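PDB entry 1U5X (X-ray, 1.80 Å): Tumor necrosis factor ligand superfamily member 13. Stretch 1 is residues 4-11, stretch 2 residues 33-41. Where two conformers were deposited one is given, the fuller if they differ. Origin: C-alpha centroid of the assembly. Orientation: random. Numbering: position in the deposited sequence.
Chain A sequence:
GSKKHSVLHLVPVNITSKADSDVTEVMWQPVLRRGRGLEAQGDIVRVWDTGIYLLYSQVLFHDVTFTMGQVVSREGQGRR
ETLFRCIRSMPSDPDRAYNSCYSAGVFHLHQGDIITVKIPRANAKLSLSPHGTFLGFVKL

Stretch 1 (4-11) KHSVLHLV
Stretch 2, residues 33-41: RRGRGLEAQ

Stretch 1 enters as an extended loop and becomes a strand at Val-7 that runs through Val-11 and on beyond the stretch. Stretch 2 contains the end of one strand, Arg-33 and Arg-34, a turn through Gly-35 to Gly-37, and a second strand from Leu-38 to Gln-41. The 33-34 strand pairs antiparallel with stretch 1, whereas the 38-41 strand runs nearly in the same direction as strand 7-11, at 20° and with a closest axial approach of 8.2 Å, too far for direct backbone pairing. Backbone angles remain extended through the paired residues, with phi/psi of -145/158 at Val-7, -150/123 at Leu-8, -142/130 at Arg-33 and -131/136 at Arg-34.

The register sets Val-7 opposite Arg-34 as a hydrogen-bonded pair, with a CA-CA distance of 5.1 Å, and Leu-8 opposite Arg-33 as a non-hydrogen-bonded pair, with CA-CA 4.7 Å. Val-7 N donates to Arg-34 O at 3.0 Å, and Arg-34 N returns a nearly straight bond to Val-7 O, also at 3.0 Å with an angle of 168° at the hydrogen. Val-7 O additionally receives a CA-H...O contact from Arg-33 CA at 3.5 Å. Beyond this ladder, Ser-6 lies across from Gly-35 with their CA atoms 4.7 Å apart. Gly-35 has phi/psi 81/-175; its positive phi favours glycine, and an ideal CB would lie 2.4 Å from Ser-6 OG, a clash. The chain then turns through Arg-36 (-140/21) and Gly-37 (-88/0) before extending again at Leu-38 (-135/143).

Arg-34 has the largest area covered by the other stretch, 110 Å². Its CB shares a sheet face with Val-7, whose CG2 (chi1 m) approaches Arg-34 CB to 4.1 Å. With chi1 to chi3 at t, t and p and chi4 at -164°, the side chain extends along stretch 1 to the carbonyl of His-5. Arg-34 NE donates to His-5 O at 2.5 Å, a short bond, while Arg-34 NH2 adds a weak one to the same oxygen at 2.8 Å and 130°. The carbonyl thus sits at the guanidinium edge, near its plane, where the N-H groups can converge on it. Lys-4 C lies over one guanidinium face, 4.0 Å from Arg-34 NH2; the Lys-4 side chain is not modelled beyond CB.

The sheet face bearing Leu-8 and Arg-33 carries apolar contacts. Leu-8 adopts chi1 t and chi2 p, placing its CD1 4.1 Å from Arg-33 CG, so the leucine packs against the aliphatic part of the arginine. Arg-33 (t, t, p, with chi4 -94°) carries its charged end away from stretch 1. Leu-8 CD2 reaches Leu-38 CB at 3.9 Å, where Leu-38 (m, t) points toward stretch 1. Farther along, Leu-10 (m, t) starts sideways, but its end comes nearer to stretch 2, bringing CD2 within 3.5 Å of Ala-40 CB. The Leu-8 to Leu-38 and Leu-10 to Ala-40 contacts join strands 7-11 and 38-41, which share no backbone hydrogen bonds. In total, 524 Å² is buried between the stretches.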

# COMPACT_ATOMS: atom_id res chain seq x y z
N LYS A 4 10.65 -14.37 13.29
CA LYS A 4 11.51 -13.87 12.17
C LYS A 4 11.00 -14.37 10.81
O LYS A 4 11.09 -15.55 10.51
CB LYS A 4 12.94 -14.31 12.39
N HIS A 5 10.50 -13.45 9.99
CA HIS A 5 9.77 -13.78 8.77
C HIS A 5 10.69 -13.96 7.55
O HIS A 5 11.67 -13.25 7.41
CB HIS A 5 8.76 -12.68 8.43
CG HIS A 5 7.66 -12.54 9.43
ND1 HIS A 5 6.33 -12.49 9.05
CD2 HIS A 5 7.67 -12.44 10.78
CE1 HIS A 5 5.58 -12.36 10.12
NE2 HIS A 5 6.36 -12.34 11.19
N SER A 6 10.32 -14.85 6.65
CA SER A 6 10.96 -14.94 5.34
C SER A 6 10.48 -13.81 4.43
O SER A 6 9.29 -13.48 4.40
CB SER A 6 10.64 -16.27 4.69
OG SER A 6 11.08 -17.31 5.53
N VAL A 7 11.39 -13.21 3.67
CA VAL A 7 11.06 -12.06 2.85
C VAL A 7 11.84 -12.05 1.54
O VAL A 7 12.90 -12.68 1.42
CB VAL A 7 11.26 -10.69 3.58
CG1 VAL A 7 10.65 -10.71 5.02
CG2 VAL A 7 12.68 -10.31 3.64
N LEU A 8 11.29 -11.34 0.56
CA LEU A 8 11.95 -11.14 -0.76
C LEU A 8 11.53 -9.81 -1.32
O LEU A 8 10.37 -9.57 -1.47
CB LEU A 8 11.58 -12.29 -1.74
CG LEU A 8 12.24 -12.30 -3.12
CD1 LEU A 8 13.72 -12.50 -3.02
CD2 LEU A 8 11.58 -13.39 -3.99
N HIS A 9 12.49 -8.93 -1.62
CA HIS A 9 12.21 -7.66 -2.25
C HIS A 9 13.02 -7.64 -3.54
O HIS A 9 14.22 -7.84 -3.54
CB HIS A 9 12.59 -6.48 -1.35
CG HIS A 9 12.19 -5.14 -1.89
ND1 HIS A 9 10.91 -4.62 -1.73
CD2 HIS A 9 12.90 -4.22 -2.58
CE1 HIS A 9 10.88 -3.41 -2.26
NE2 HIS A 9 12.07 -3.14 -2.79
N LEU A 10 12.30 -7.39 -4.63
CA LEU A 10 12.80 -7.47 -5.99
C LEU A 10 12.63 -6.15 -6.72
O LEU A 10 11.64 -5.41 -6.48
CB LEU A 10 11.97 -8.50 -6.75
CG LEU A 10 11.87 -9.90 -6.17
CD1 LEU A 10 10.63 -10.59 -6.73
CD2 LEU A 10 13.11 -10.69 -6.50
N VAL A 11 13.59 -5.85 -7.58
CA VAL A 11 13.57 -4.64 -8.39
C VAL A 11 13.87 -4.99 -9.85
O VAL A 11 14.30 -6.11 -10.15
CB VAL A 11 14.56 -3.60 -7.85
CG1 VAL A 11 14.20 -3.24 -6.41
CG2 VAL A 11 15.98 -4.09 -7.96
N ARG A 33 16.80 -10.69 0.63
CA ARG A 33 16.25 -12.03 0.79
C ARG A 33 16.56 -12.58 2.15
O ARG A 33 17.70 -12.53 2.60
CB ARG A 33 16.81 -12.97 -0.28
CG ARG A 33 16.14 -14.37 -0.28
CD ARG A 33 16.60 -15.29 -1.43
NE ARG A 33 18.05 -15.42 -1.44
CZ ARG A 33 18.89 -14.67 -2.17
NH1 ARG A 33 18.44 -13.71 -2.98
NH2 ARG A 33 20.20 -14.90 -2.07
N ARG A 34 15.54 -13.09 2.81
CA ARG A 34 15.65 -13.91 3.99
C ARG A 34 14.79 -15.16 3.81
O ARG A 34 13.66 -15.08 3.34
CB ARG A 34 15.19 -13.16 5.24
CG ARG A 34 15.31 -14.03 6.48
CD ARG A 34 15.31 -13.27 7.78
NE ARG A 34 14.02 -12.63 8.02
CZ ARG A 34 13.81 -11.66 8.91
NH1 ARG A 34 14.81 -11.21 9.67
NH2 ARG A 34 12.61 -11.14 9.05
N GLY A 35 15.37 -16.30 4.19
CA GLY A 35 14.69 -17.57 4.07
C GLY A 35 14.82 -18.04 2.65
O GLY A 35 15.52 -17.42 1.84
N ARG A 36 14.19 -19.15 2.32
CA ARG A 36 14.43 -19.73 1.00
C ARG A 36 13.22 -20.31 0.26
O ARG A 36 13.36 -21.14 -0.66
CB ARG A 36 15.51 -20.81 1.11
CG ARG A 36 15.17 -21.89 2.13
CD ARG A 36 16.36 -22.50 2.81
NE ARG A 36 15.96 -23.14 4.07
CZ ARG A 36 16.19 -22.67 5.29
NH1 ARG A 36 16.84 -21.53 5.50
NH2 ARG A 36 15.76 -23.36 6.34
N GLY A 37 12.04 -19.88 0.65
CA GLY A 37 10.81 -20.43 0.08
C GLY A 37 10.32 -19.75 -1.18
O GLY A 37 9.30 -20.17 -1.74
N LEU A 38 11.05 -18.73 -1.65
CA LEU A 38 10.70 -17.98 -2.84
C LEU A 38 11.91 -17.77 -3.75
O LEU A 38 13.03 -17.57 -3.28
CB LEU A 38 10.14 -16.62 -2.44
CG LEU A 38 8.83 -16.65 -1.66
CD1 LEU A 38 8.63 -15.29 -1.08
CD2 LEU A 38 7.67 -17.01 -2.55
N GLU A 39 11.70 -17.81 -5.07
CA GLU A 39 12.81 -17.55 -6.00
C GLU A 39 12.37 -16.78 -7.24
O GLU A 39 11.60 -17.30 -8.04
CB GLU A 39 13.43 -18.86 -6.48
CG GLU A 39 14.78 -18.70 -7.21
CD GLU A 39 15.30 -20.00 -7.81
OE1 GLU A 39 14.61 -21.01 -7.69
OE2 GLU A 39 16.40 -20.00 -8.42
N ALA A 40 13.00 -15.63 -7.47
CA ALA A 40 12.87 -14.93 -8.75
C ALA A 40 13.61 -15.70 -9.86
O ALA A 40 14.80 -16.07 -9.71
CB ALA A 40 13.38 -13.49 -8.65
N GLN A 41 12.89 -15.98 -10.94
CA GLN A 41 13.46 -16.59 -12.14
C GLN A 41 13.04 -15.72 -13.32
O GLN A 41 12.02 -15.98 -13.96
CB GLN A 41 12.95 -18.02 -12.35
CG GLN A 41 13.21 -18.97 -11.18
CD GLN A 41 12.98 -20.44 -11.54
OE1 GLN A 41 12.13 -20.76 -12.38
NE2 GLN A 41 13.74 -21.33 -10.91